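Local coordinates for protein 2-amino-4-hydroxy-6-hydroxymethyldihydropteridine pyrophosphokinase (Haemophilus influenzae, PDB 1CBK) that probably transfers pyrophosphate from ATP to 6-hydroxymethyl-7,8-dihydropterin, a step in folate biosynthesis, and binds a pterin analogue in its substrate pocket, at residues S39-K44 and L128-S133; K69-L74 and N108-I113; E104-Q107 and T112-H115; N120-I125 and H153-L158. All coordinates share one frame; numbering follows the deposited sequence.

Contact 1: residues S39-K44 and L128-S133; sequences SFYKSK and LFEIAS. With ROI (7,8-dihydro-7,7-dimethyl-6-hydroxypterin), chain D.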
# COMPACT_ATOMS: atom_id res chain seq x y z
N SER A 39 14.16 -11.53 -12.65
CA SER A 39 14.20 -10.90 -13.97
C SER A 39 13.80 -9.43 -13.72
O SER A 39 13.31 -9.09 -12.64
CB SER A 39 13.15 -11.53 -14.88
OG SER A 39 13.42 -12.89 -15.14
N PHE A 40 14.04 -8.56 -14.71
CA PHE A 40 13.68 -7.15 -14.62
C PHE A 40 12.30 -7.06 -15.30
O PHE A 40 12.11 -7.59 -16.41
CB PHE A 40 14.69 -6.28 -15.36
CG PHE A 40 15.99 -6.04 -14.62
CD1 PHE A 40 16.37 -6.82 -13.53
CD2 PHE A 40 16.86 -5.03 -15.04
CE1 PHE A 40 17.59 -6.61 -12.87
CE2 PHE A 40 18.10 -4.80 -14.40
CZ PHE A 40 18.46 -5.60 -13.31
N TYR A 41 11.36 -6.38 -14.65
CA TYR A 41 10.00 -6.27 -15.18
C TYR A 41 9.65 -4.82 -15.40
O TYR A 41 9.85 -4.04 -14.49
CB TYR A 41 8.97 -6.82 -14.16
CG TYR A 41 9.07 -8.31 -13.91
CD1 TYR A 41 10.04 -8.83 -13.05
CD2 TYR A 41 8.24 -9.19 -14.59
CE1 TYR A 41 10.18 -10.20 -12.87
CE2 TYR A 41 8.37 -10.57 -14.43
CZ TYR A 41 9.34 -11.06 -13.58
OH TYR A 41 9.51 -12.42 -13.44
N LYS A 42 9.14 -4.51 -16.60
CA LYS A 42 8.71 -3.15 -16.95
C LYS A 42 7.23 -3.13 -16.55
O LYS A 42 6.42 -3.90 -17.08
CB LYS A 42 8.88 -2.89 -18.45
CG LYS A 42 8.55 -1.44 -18.89
CD LYS A 42 9.09 -1.20 -20.29
CE LYS A 42 8.96 0.26 -20.73
NZ LYS A 42 7.65 0.56 -21.39
N SER A 43 6.87 -2.23 -15.65
CA SER A 43 5.51 -2.19 -15.14
C SER A 43 4.88 -0.81 -15.23
O SER A 43 5.58 0.21 -15.18
CB SER A 43 5.54 -2.64 -13.67
OG SER A 43 6.39 -1.78 -12.91
N LYS A 44 3.56 -0.78 -15.31
CA LYS A 44 2.78 0.45 -15.37
C LYS A 44 2.97 1.16 -14.05
O LYS A 44 2.99 0.51 -12.99
CB LYS A 44 1.31 0.07 -15.55
CG LYS A 44 0.35 1.23 -15.65
CD LYS A 44 -1.10 0.75 -15.74
CE LYS A 44 -1.98 1.82 -16.39
NZ LYS A 44 -3.43 1.47 -16.37
N LEU A 128 9.38 -11.56 -6.60
CA LEU A 128 9.70 -12.34 -5.38
C LEU A 128 9.35 -13.83 -5.57
O LEU A 128 10.15 -14.70 -5.24
CB LEU A 128 8.95 -11.77 -4.15
CG LEU A 128 9.20 -12.41 -2.77
CD1 LEU A 128 10.68 -12.37 -2.42
CD2 LEU A 128 8.40 -11.69 -1.69
N PHE A 129 8.18 -14.09 -6.14
CA PHE A 129 7.72 -15.46 -6.39
C PHE A 129 8.65 -16.18 -7.34
O PHE A 129 8.88 -17.40 -7.22
CB PHE A 129 6.30 -15.42 -6.95
CG PHE A 129 5.75 -16.77 -7.32
CD1 PHE A 129 5.66 -17.80 -6.38
CD2 PHE A 129 5.31 -17.02 -8.62
CE1 PHE A 129 5.13 -19.06 -6.73
CE2 PHE A 129 4.79 -18.26 -8.98
CZ PHE A 129 4.70 -19.29 -8.03
N GLU A 130 9.23 -15.44 -8.28
CA GLU A 130 10.15 -16.04 -9.25
C GLU A 130 11.41 -16.59 -8.57
O GLU A 130 11.94 -17.62 -8.97
CB GLU A 130 10.52 -15.01 -10.33
CG GLU A 130 11.52 -15.51 -11.37
CD GLU A 130 12.00 -14.42 -12.34
OE1 GLU A 130 11.89 -13.23 -11.98
OE2 GLU A 130 12.48 -14.76 -13.45
N ILE A 131 11.89 -15.94 -7.51
CA ILE A 131 13.11 -16.39 -6.84
C ILE A 131 12.89 -17.05 -5.48
O ILE A 131 13.86 -17.41 -4.82
CB ILE A 131 14.17 -15.25 -6.66
CG1 ILE A 131 13.66 -14.16 -5.71
CG2 ILE A 131 14.53 -14.65 -8.00
CD1 ILE A 131 14.66 -13.03 -5.50
N ALA A 132 11.64 -17.20 -5.05
CA ALA A 132 11.34 -17.80 -3.75
C ALA A 132 9.94 -18.38 -3.90
O ALA A 132 8.97 -17.92 -3.30
CB ALA A 132 11.39 -16.71 -2.64
N SER A 133 9.87 -19.43 -4.72
CA SER A 133 8.63 -20.11 -5.06
C SER A 133 7.76 -20.70 -3.96
O SER A 133 6.56 -20.83 -4.16
CB SER A 133 8.88 -21.18 -6.14
OG SER A 133 9.93 -22.06 -5.76
N1 ROI D . 5.24 2.09 -9.76
C2 ROI D . 5.87 0.99 -10.28
N2 ROI D . 5.29 0.36 -11.34
N3 ROI D . 7.04 0.51 -9.79
C4 ROI D . 7.66 1.09 -8.74
O4 ROI D . 8.76 0.69 -8.31
C4A ROI D . 7.03 2.21 -8.11
N5 ROI D . 7.59 2.78 -7.08
C6 ROI D . 7.05 3.87 -6.42
C7 ROI D . 5.62 4.34 -6.81
C16 ROI D . 4.55 3.78 -5.80
C15 ROI D . 5.56 5.87 -6.92
N8 ROI D . 5.18 3.79 -8.13
C8A ROI D . 5.77 2.68 -8.71
O9 ROI D . 7.78 4.38 -5.52
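Ser-39 holds both carboxylate oxygens of Glu-130. Its hydroxyl OG donates to OE2 of Glu-130 over 2.7 Å, on the syn lone pair of that oxygen, while its backbone N reaches OE1 of Glu-130 at 2.9 Å in a nearly straight bond (169°), from above the carboxylate plane. A weak third bond, whose proton has another acceptor within reach, runs from Tyr-41 OH to OE1 of Glu-130 at 2.9 Å; that oxygen lies at the edge of the phenol ring, and ring and carboxylate planes stand 73° apart. Two acceptor oxygens on a long chain make glutamate apt; with CG anti to the backbone N (chi1 178°) and the rest extended, the charge spans from helix 122-131 to strand 32-43. Farther along the strand, OG of Ser-43 accepts from N2 of the bound pterin analogue at 2.9 Å, and O of Lys-44 takes the same N2 at 2.8 Å. In the ferredoxin-like alpha+beta fold of the HPPK family the helix packs on the antiparallel sheet, Leu-128 touching Val-58 of strand 54-63. Lys-157, on the neighbouring strand 156-157, adds a long, weak ion pair to OE2 and packs against Ser-39 and Tyr-41.

Contact 2: residues K69-L74 and N108-I113; sequences KLLDEL and NERLTI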
# COMPACT_ATOMS: atom_id res chain seq x y z
N LYS A 69 21.72 -1.37 10.00
CA LYS A 69 22.97 -1.18 9.28
C LYS A 69 22.75 -1.48 7.79
O LYS A 69 23.34 -0.83 6.93
CB LYS A 69 24.09 -2.03 9.87
CG LYS A 69 24.53 -1.51 11.22
CD LYS A 69 25.86 -2.09 11.63
CE LYS A 69 26.30 -1.66 13.03
NZ LYS A 69 27.68 -2.17 13.32
N LEU A 70 21.91 -2.47 7.50
CA LEU A 70 21.56 -2.79 6.13
C LEU A 70 20.83 -1.56 5.54
O LEU A 70 21.10 -1.18 4.39
CB LEU A 70 20.67 -4.03 6.06
CG LEU A 70 20.16 -4.43 4.66
CD1 LEU A 70 21.37 -4.70 3.72
CD2 LEU A 70 19.26 -5.68 4.78
N LEU A 71 19.92 -0.96 6.30
CA LEU A 71 19.19 0.24 5.85
C LEU A 71 20.20 1.37 5.57
O LEU A 71 20.10 2.05 4.53
CB LEU A 71 18.14 0.73 6.88
CG LEU A 71 17.37 2.01 6.46
CD1 LEU A 71 16.60 1.75 5.17
CD2 LEU A 71 16.40 2.49 7.54
N ASP A 72 21.12 1.61 6.51
CA ASP A 72 22.14 2.64 6.34
C ASP A 72 22.89 2.46 5.02
O ASP A 72 23.13 3.42 4.30
CB ASP A 72 23.18 2.58 7.46
CG ASP A 72 22.70 3.20 8.74
OD1 ASP A 72 21.69 3.92 8.72
OD2 ASP A 72 23.36 2.96 9.77
N GLU A 73 23.29 1.22 4.75
CA GLU A 73 24.02 0.87 3.54
C GLU A 73 23.18 1.07 2.29
O GLU A 73 23.69 1.56 1.29
CB GLU A 73 24.54 -0.57 3.60
CG GLU A 73 25.72 -0.77 4.58
CD GLU A 73 26.88 0.20 4.32
OE1 GLU A 73 27.58 0.05 3.30
OE2 GLU A 73 27.09 1.12 5.13
N LEU A 74 21.91 0.69 2.32
CA LEU A 74 21.08 0.88 1.13
C LEU A 74 20.88 2.38 0.86
O LEU A 74 20.83 2.80 -0.30
CB LEU A 74 19.72 0.19 1.28
CG LEU A 74 19.78 -1.33 1.41
CD1 LEU A 74 18.35 -1.84 1.58
CD2 LEU A 74 20.47 -1.97 0.19
N ASN A 108 9.63 0.04 13.63
CA ASN A 108 10.17 1.11 14.49
C ASN A 108 10.24 2.45 13.76
O ASN A 108 9.63 2.60 12.71
CB ASN A 108 11.55 0.73 15.10
CG ASN A 108 12.62 0.37 14.07
OD1 ASN A 108 13.29 -0.65 14.21
ND2 ASN A 108 12.83 1.23 13.07
N GLU A 109 11.00 3.40 14.29
CA GLU A 109 11.12 4.74 13.70
C GLU A 109 11.64 4.80 12.27
O GLU A 109 11.22 5.66 11.50
CB GLU A 109 12.00 5.62 14.58
CG GLU A 109 11.24 6.53 15.54
CD GLU A 109 11.01 7.91 14.96
OE1 GLU A 109 11.99 8.70 14.92
OE2 GLU A 109 9.87 8.20 14.55
N ARG A 110 12.58 3.91 11.95
CA ARG A 110 13.20 3.85 10.63
C ARG A 110 12.80 2.67 9.76
O ARG A 110 12.95 2.72 8.53
CB ARG A 110 14.72 3.86 10.78
CG ARG A 110 15.30 5.05 11.55
CD ARG A 110 16.83 5.02 11.59
NE ARG A 110 17.38 5.13 10.23
CZ ARG A 110 18.55 4.61 9.84
NH1 ARG A 110 19.30 3.92 10.70
NH2 ARG A 110 18.95 4.78 8.59
N LEU A 111 12.28 1.60 10.36
CA LEU A 111 11.91 0.41 9.58
C LEU A 111 10.47 -0.06 9.73
O LEU A 111 9.89 0.04 10.79
CB LEU A 111 12.83 -0.76 9.95
CG LEU A 111 14.29 -0.65 9.52
CD1 LEU A 111 15.07 -1.72 10.21
CD2 LEU A 111 14.39 -0.78 8.01
N THR A 112 9.96 -0.66 8.65
CA THR A 112 8.61 -1.21 8.56
C THR A 112 8.83 -2.51 7.80
O THR A 112 8.77 -2.53 6.56
CB THR A 112 7.69 -0.30 7.69
OG1 THR A 112 7.72 1.05 8.18
CG2 THR A 112 6.24 -0.80 7.70
N ILE A 113 9.14 -3.58 8.52
CA ILE A 113 9.39 -4.89 7.93
C ILE A 113 8.52 -5.96 8.61
O ILE A 113 8.58 -6.13 9.82
CB ILE A 113 10.88 -5.32 8.08
CG1 ILE A 113 11.82 -4.25 7.50
CG2 ILE A 113 11.11 -6.66 7.40
CD1 ILE A 113 13.30 -4.55 7.70
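OD1 of Asp-72 is gripped by two nitrogens of one guanidinium: NH2 of Arg-110 stands 2.9 Å from this OD1, and NH1 of Arg-110 is 3.1 Å from the same atom. The approach is end-on, with OD1 between the two terminal nitrogens and close to the guanidinium plane, so the salt bridge is forked onto a single oxygen instead of being spread over both. NH2 meets OD1 nearly along its C-O bond, whereas NH1 comes from the syn side, tilted out of the carboxylate plane; the carboxylate and guanidinium planes are 26° apart. The arginine chain is bent at chi3 (63°), and this turn lays the guanidinium against the helix.

Leu-71, next to Asp-72 on helix 67-80, covers one face of that group: its CD2 lies 3.6 Å from NH2 of Arg-110, toward the rim of the flat cation. The same methyl touches CD2 of Leu-111 at 3.9 Å, and Leu-111 goes on to pack against Ile-98 of strand 95-101 and Leu-68 of the helix. Leucine suits this place because it puts an apolar methyl far enough from the helix to lie between the guanidinium face and Leu-111. The contact joins the turn of the hairpin 106-113 to the helix, with the charged pair at the more exposed margin and Leu-111 buried on the inner side. Such shielding of one guanidinium face would be expected to strengthen the ion pair modestly.

Contact 3: residues E104-Q107 and T112-H115; sequences EIIQ and TIPH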
# COMPACT_ATOMS: atom_id res chain seq x y z
N GLU A 104 11.91 -11.95 10.65
CA GLU A 104 11.67 -10.93 11.64
C GLU A 104 10.63 -9.91 11.28
O GLU A 104 10.38 -9.62 10.11
CB GLU A 104 12.97 -10.25 12.03
CG GLU A 104 13.99 -11.26 12.54
CD GLU A 104 15.32 -10.66 12.92
OE1 GLU A 104 15.37 -9.47 13.34
OE2 GLU A 104 16.33 -11.40 12.80
N ILE A 105 10.01 -9.38 12.32
CA ILE A 105 9.00 -8.35 12.20
C ILE A 105 9.62 -7.16 12.93
O ILE A 105 9.84 -7.22 14.13
CB ILE A 105 7.65 -8.78 12.83
CG1 ILE A 105 7.11 -9.97 12.03
CG2 ILE A 105 6.64 -7.64 12.80
CD1 ILE A 105 5.73 -10.38 12.44
N ILE A 106 9.93 -6.11 12.18
CA ILE A 106 10.56 -4.91 12.73
C ILE A 106 9.71 -3.73 12.33
O ILE A 106 9.53 -3.44 11.16
CB ILE A 106 11.99 -4.75 12.16
CG1 ILE A 106 12.79 -6.03 12.42
CG2 ILE A 106 12.71 -3.58 12.82
CD1 ILE A 106 14.10 -6.04 11.78
N GLN A 107 9.15 -3.06 13.32
CA GLN A 107 8.31 -1.91 13.04
C GLN A 107 8.75 -0.87 14.06
O GLN A 107 8.38 -0.95 15.23
CB GLN A 107 6.82 -2.29 13.19
CG GLN A 107 6.38 -3.59 12.47
CD GLN A 107 6.21 -3.48 10.95
OE1 GLN A 107 6.08 -2.38 10.40
NE2 GLN A 107 6.16 -4.63 10.26
N THR A 112 9.96 -0.66 8.65
CA THR A 112 8.61 -1.21 8.56
C THR A 112 8.83 -2.51 7.80
O THR A 112 8.77 -2.53 6.56
CB THR A 112 7.69 -0.30 7.69
OG1 THR A 112 7.72 1.05 8.18
CG2 THR A 112 6.24 -0.80 7.70
N ILE A 113 9.14 -3.58 8.52
CA ILE A 113 9.39 -4.89 7.93
C ILE A 113 8.52 -5.96 8.61
O ILE A 113 8.58 -6.13 9.82
CB ILE A 113 10.88 -5.32 8.08
CG1 ILE A 113 11.82 -4.25 7.50
CG2 ILE A 113 11.11 -6.66 7.40
CD1 ILE A 113 13.30 -4.55 7.70
N PRO A 114 7.58 -6.56 7.88
CA PRO A 114 7.21 -6.35 6.47
C PRO A 114 6.44 -5.02 6.27
O PRO A 114 6.02 -4.39 7.23
CB PRO A 114 6.26 -7.51 6.19
CG PRO A 114 6.64 -8.55 7.19
CD PRO A 114 6.94 -7.77 8.42
N HIS A 115 6.34 -4.57 5.02
CA HIS A 115 5.53 -3.39 4.71
C HIS A 115 4.46 -4.04 3.83
O HIS A 115 4.70 -4.37 2.66
CB HIS A 115 6.30 -2.32 3.95
CG HIS A 115 5.52 -1.06 3.73
ND1 HIS A 115 4.26 -1.06 3.16
CD2 HIS A 115 5.80 0.23 4.02
CE1 HIS A 115 3.80 0.18 3.12
NE2 HIS A 115 4.71 0.98 3.63
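Ile-106 and Ile-113 form an antiparallel hydrogen-bonded pair, their backbones joined by two bonds: N of Ile-113 to O of Ile-106 at 2.7 Å and N of Ile-106 to O of Ile-113, also at 2.7 Å. One step nearer the turn, Gln-107 and Thr-112 make a non-hydrogen-bonded pair. Before the strand, CA of Ile-105 adds a CH...O contact to O of Ile-113 at 3.3 Å.

Gln-107 reaches across from its strand. Bent at chi2 (-76°), it folds back over the neighbouring strand and presents its amide there. NE2 of Gln-107 donates to O of Pro-114 over 3.0 Å, in a nearly straight bond (169°) that lies in the amide plane and falls on a lone pair of the carbonyl. The other end of the amide, OE1 of Gln-107, sits 3.1 Å from CG2 of Thr-112. Glutamine suits the position because one planar group can satisfy a carbonyl beyond the strand and offer its oxygen elsewhere, here in weak hydrogen bonds to Arg-88 and Trp-89 of the second subunit.

On the other face of the hairpin, Ile-106 and Ile-113, whose beta-branching favours the extended backbone, lie side by side, with CB of Ile-106 4.3 Å from CB of Ile-113. Proline accepts a cis peptide more readily than other residues, and Pro-114 has one before it where the strand ends; its CD lies 4.2 Å from CG1 of Ile-105, and both residues pack on Pro-138. The arrangement is a short two-stranded beta hairpin, its polar Gln-107 and Thr-112 face turned to the second subunit in this assembly.

Contact 4: residues N120-I125 and H153-L158; sequences NREFVI and HKMIKL. With ROI (7,8-dihydro-7,7-dimethyl-6-hydroxypterin), chain D.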
# COMPACT_ATOMS: atom_id res chain seq x y z
N ASN A 120 0.71 -6.08 -2.02
CA ASN A 120 -0.41 -5.82 -2.93
C ASN A 120 0.11 -5.24 -4.24
O ASN A 120 -0.67 -4.84 -5.10
CB ASN A 120 -1.41 -4.84 -2.30
CG ASN A 120 -2.22 -5.49 -1.18
OD1 ASN A 120 -2.38 -6.71 -1.17
ND2 ASN A 120 -2.72 -4.68 -0.24
N ARG A 121 1.43 -5.20 -4.39
CA ARG A 121 2.05 -4.65 -5.59
C ARG A 121 2.53 -5.76 -6.51
O ARG A 121 3.39 -6.55 -6.14
CB ARG A 121 3.23 -3.75 -5.20
CG ARG A 121 2.80 -2.47 -4.53
CD ARG A 121 3.99 -1.63 -4.09
NE ARG A 121 3.56 -0.43 -3.39
CZ ARG A 121 4.33 0.62 -3.14
NH1 ARG A 121 5.59 0.63 -3.55
NH2 ARG A 121 3.85 1.67 -2.49
N GLU A 122 2.02 -5.76 -7.73
CA GLU A 122 2.40 -6.77 -8.71
C GLU A 122 3.90 -6.80 -9.01
O GLU A 122 4.46 -7.87 -9.28
CB GLU A 122 1.64 -6.54 -10.02
CG GLU A 122 1.98 -5.21 -10.72
CD GLU A 122 1.23 -5.03 -12.03
OE1 GLU A 122 0.52 -5.96 -12.48
OE2 GLU A 122 1.36 -3.94 -12.63
N PHE A 123 4.52 -5.62 -9.03
CA PHE A 123 5.94 -5.49 -9.35
C PHE A 123 6.87 -5.85 -8.20
O PHE A 123 8.08 -5.67 -8.30
CB PHE A 123 6.24 -4.09 -9.90
CG PHE A 123 5.68 -2.98 -9.08
CD1 PHE A 123 6.39 -2.45 -8.01
CD2 PHE A 123 4.44 -2.43 -9.39
CE1 PHE A 123 5.89 -1.39 -7.26
CE2 PHE A 123 3.92 -1.37 -8.65
CZ PHE A 123 4.64 -0.85 -7.59
N VAL A 124 6.28 -6.28 -7.09
CA VAL A 124 7.01 -6.72 -5.93
C VAL A 124 6.80 -8.23 -5.79
O VAL A 124 7.76 -9.01 -5.74
CB VAL A 124 6.50 -6.04 -4.66
CG1 VAL A 124 7.06 -6.75 -3.42
CG2 VAL A 124 6.90 -4.59 -4.62
N ILE A 125 5.53 -8.65 -5.79
CA ILE A 125 5.20 -10.07 -5.58
C ILE A 125 5.53 -11.02 -6.71
O ILE A 125 5.96 -12.15 -6.45
CB ILE A 125 3.73 -10.26 -5.13
CG1 ILE A 125 3.51 -9.59 -3.77
CG2 ILE A 125 3.32 -11.77 -5.11
CD1 ILE A 125 4.30 -10.20 -2.61
N HIS A 153 -1.25 -10.29 -14.81
CA HIS A 153 -0.48 -9.05 -14.89
C HIS A 153 0.02 -8.80 -16.32
O HIS A 153 0.27 -9.75 -17.08
CB HIS A 153 0.70 -9.06 -13.90
CG HIS A 153 1.84 -9.93 -14.33
ND1 HIS A 153 2.82 -9.50 -15.20
CD2 HIS A 153 2.17 -11.20 -14.00
CE1 HIS A 153 3.69 -10.47 -15.40
NE2 HIS A 153 3.32 -11.51 -14.69
N LYS A 154 0.15 -7.54 -16.69
CA LYS A 154 0.62 -7.22 -18.02
C LYS A 154 2.07 -6.69 -18.05
O LYS A 154 2.46 -6.00 -19.00
CB LYS A 154 -0.35 -6.25 -18.69
CG LYS A 154 -1.73 -6.85 -18.95
CD LYS A 154 -2.68 -5.80 -19.52
CE LYS A 154 -4.16 -6.22 -19.46
NZ LYS A 154 -5.06 -5.07 -19.82
N MET A 155 2.86 -7.00 -17.02
CA MET A 155 4.25 -6.54 -16.96
C MET A 155 5.07 -7.23 -18.04
O MET A 155 4.75 -8.37 -18.43
CB MET A 155 4.86 -6.79 -15.59
CG MET A 155 4.11 -6.13 -14.45
SD MET A 155 5.02 -6.19 -12.88
CE MET A 155 5.03 -7.97 -12.56
N ILE A 156 6.08 -6.54 -18.54
CA ILE A 156 6.94 -7.10 -19.58
C ILE A 156 8.22 -7.60 -18.94
O ILE A 156 8.90 -6.84 -18.26
CB ILE A 156 7.34 -6.04 -20.65
CG1 ILE A 156 6.10 -5.41 -21.29
CG2 ILE A 156 8.26 -6.66 -21.69
CD1 ILE A 156 5.18 -6.43 -21.96
N LYS A 157 8.54 -8.88 -19.12
CA LYS A 157 9.78 -9.42 -18.58
C LYS A 157 10.89 -9.08 -19.57
O LYS A 157 10.96 -9.65 -20.66
CB LYS A 157 9.66 -10.92 -18.40
CG LYS A 157 10.98 -11.58 -18.10
CD LYS A 157 10.86 -12.62 -17.01
CE LYS A 157 9.90 -13.71 -17.33
NZ LYS A 157 10.34 -14.96 -16.66
N LEU A 158 11.76 -8.14 -19.19
CA LEU A 158 12.84 -7.68 -20.06
C LEU A 158 13.97 -8.67 -20.27
O LEU A 158 14.01 -9.73 -19.64
CB LEU A 158 13.41 -6.37 -19.51
CG LEU A 158 12.39 -5.26 -19.27
CD1 LEU A 158 13.07 -4.06 -18.59
CD2 LEU A 158 11.70 -4.86 -20.59
N1 ROI D . 5.24 2.09 -9.76
C2 ROI D . 5.87 0.99 -10.28
N2 ROI D . 5.29 0.36 -11.34
N3 ROI D . 7.04 0.51 -9.79
C4 ROI D . 7.66 1.09 -8.74
O4 ROI D . 8.76 0.69 -8.31
C4A ROI D . 7.03 2.21 -8.11
N5 ROI D . 7.59 2.78 -7.08
C6 ROI D . 7.05 3.87 -6.42
C7 ROI D . 5.62 4.34 -6.81
C16 ROI D . 4.55 3.78 -5.80
C15 ROI D . 5.56 5.87 -6.92
N8 ROI D . 5.18 3.79 -8.13
C8A ROI D . 5.77 2.68 -8.71
O9 ROI D . 7.78 4.38 -5.52
O HOH W 1 -0.81 -5.46 -14.93
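Glu-122 and Met-155 run past each other in opposite directions, CG of Glu-122 lying 3.9 Å from SD of Met-155. The thioether continues along the first turn of helix 122-131, where SD of Met-155 is 3.8 Å from CB of Phe-123. A turn at chi3 (-65°) swings CE of Met-155 toward the carbonyl of Glu-122 and over one face of the His-153 imidazole. Unbranched and flexible, methionine suits a groove bounded by a helix turn and a ring. The carboxylate of Glu-122 stands almost perpendicular to that imidazole (86°), with OE1 of Glu-122 3.4 Å from CB of His-153; a water accepts from Lys-154 N and donates to this OE1. The ring is steadied by its own segment: N of Met-155 donates to ND1 of His-153 at 3.1 Å, close to the ring plane.

Phe-123 points elsewhere. Its CG sits between backbone N and carbonyl carbon (chi1 49°), laying one ring face on the bound pterin analogue, whose N3 lies over the ring centre and 3.4 Å from CE1 of Phe-123. CB of Arg-121 lies over the rim of the opposite face. The sulfur packing against CA and CB of Phe-123 is therefore a second shell to the pocket, consistent with Met-155 helping to position the aromatic platform for the pterin.

Contacts 1 and 4 lie side by side, with centres about 6 Å apart. Both use helix 122-131, contact 1 against strand 32-43 and contact 4 against the segment that holds its neighbour 156-157; the two strands are joined directly by probable hydrogen bonds such as Phe-40 O to Leu-158 N at 2.9 Å. They meet at the pterin analogue: 39-44 holds its amino group, while 120-125 supplies the aromatic surface. Contacts 2 and 3 form another pair, with centres about 10 Å apart, sharing Thr-112 and Ile-113 and touching through CD1 of Leu-111 and CG2 of Ile-106. Between centres, contact 2 is about 23 Å from contact 1 and 25 Å from contact 4. All four contacts have a residue that touches the second subunit.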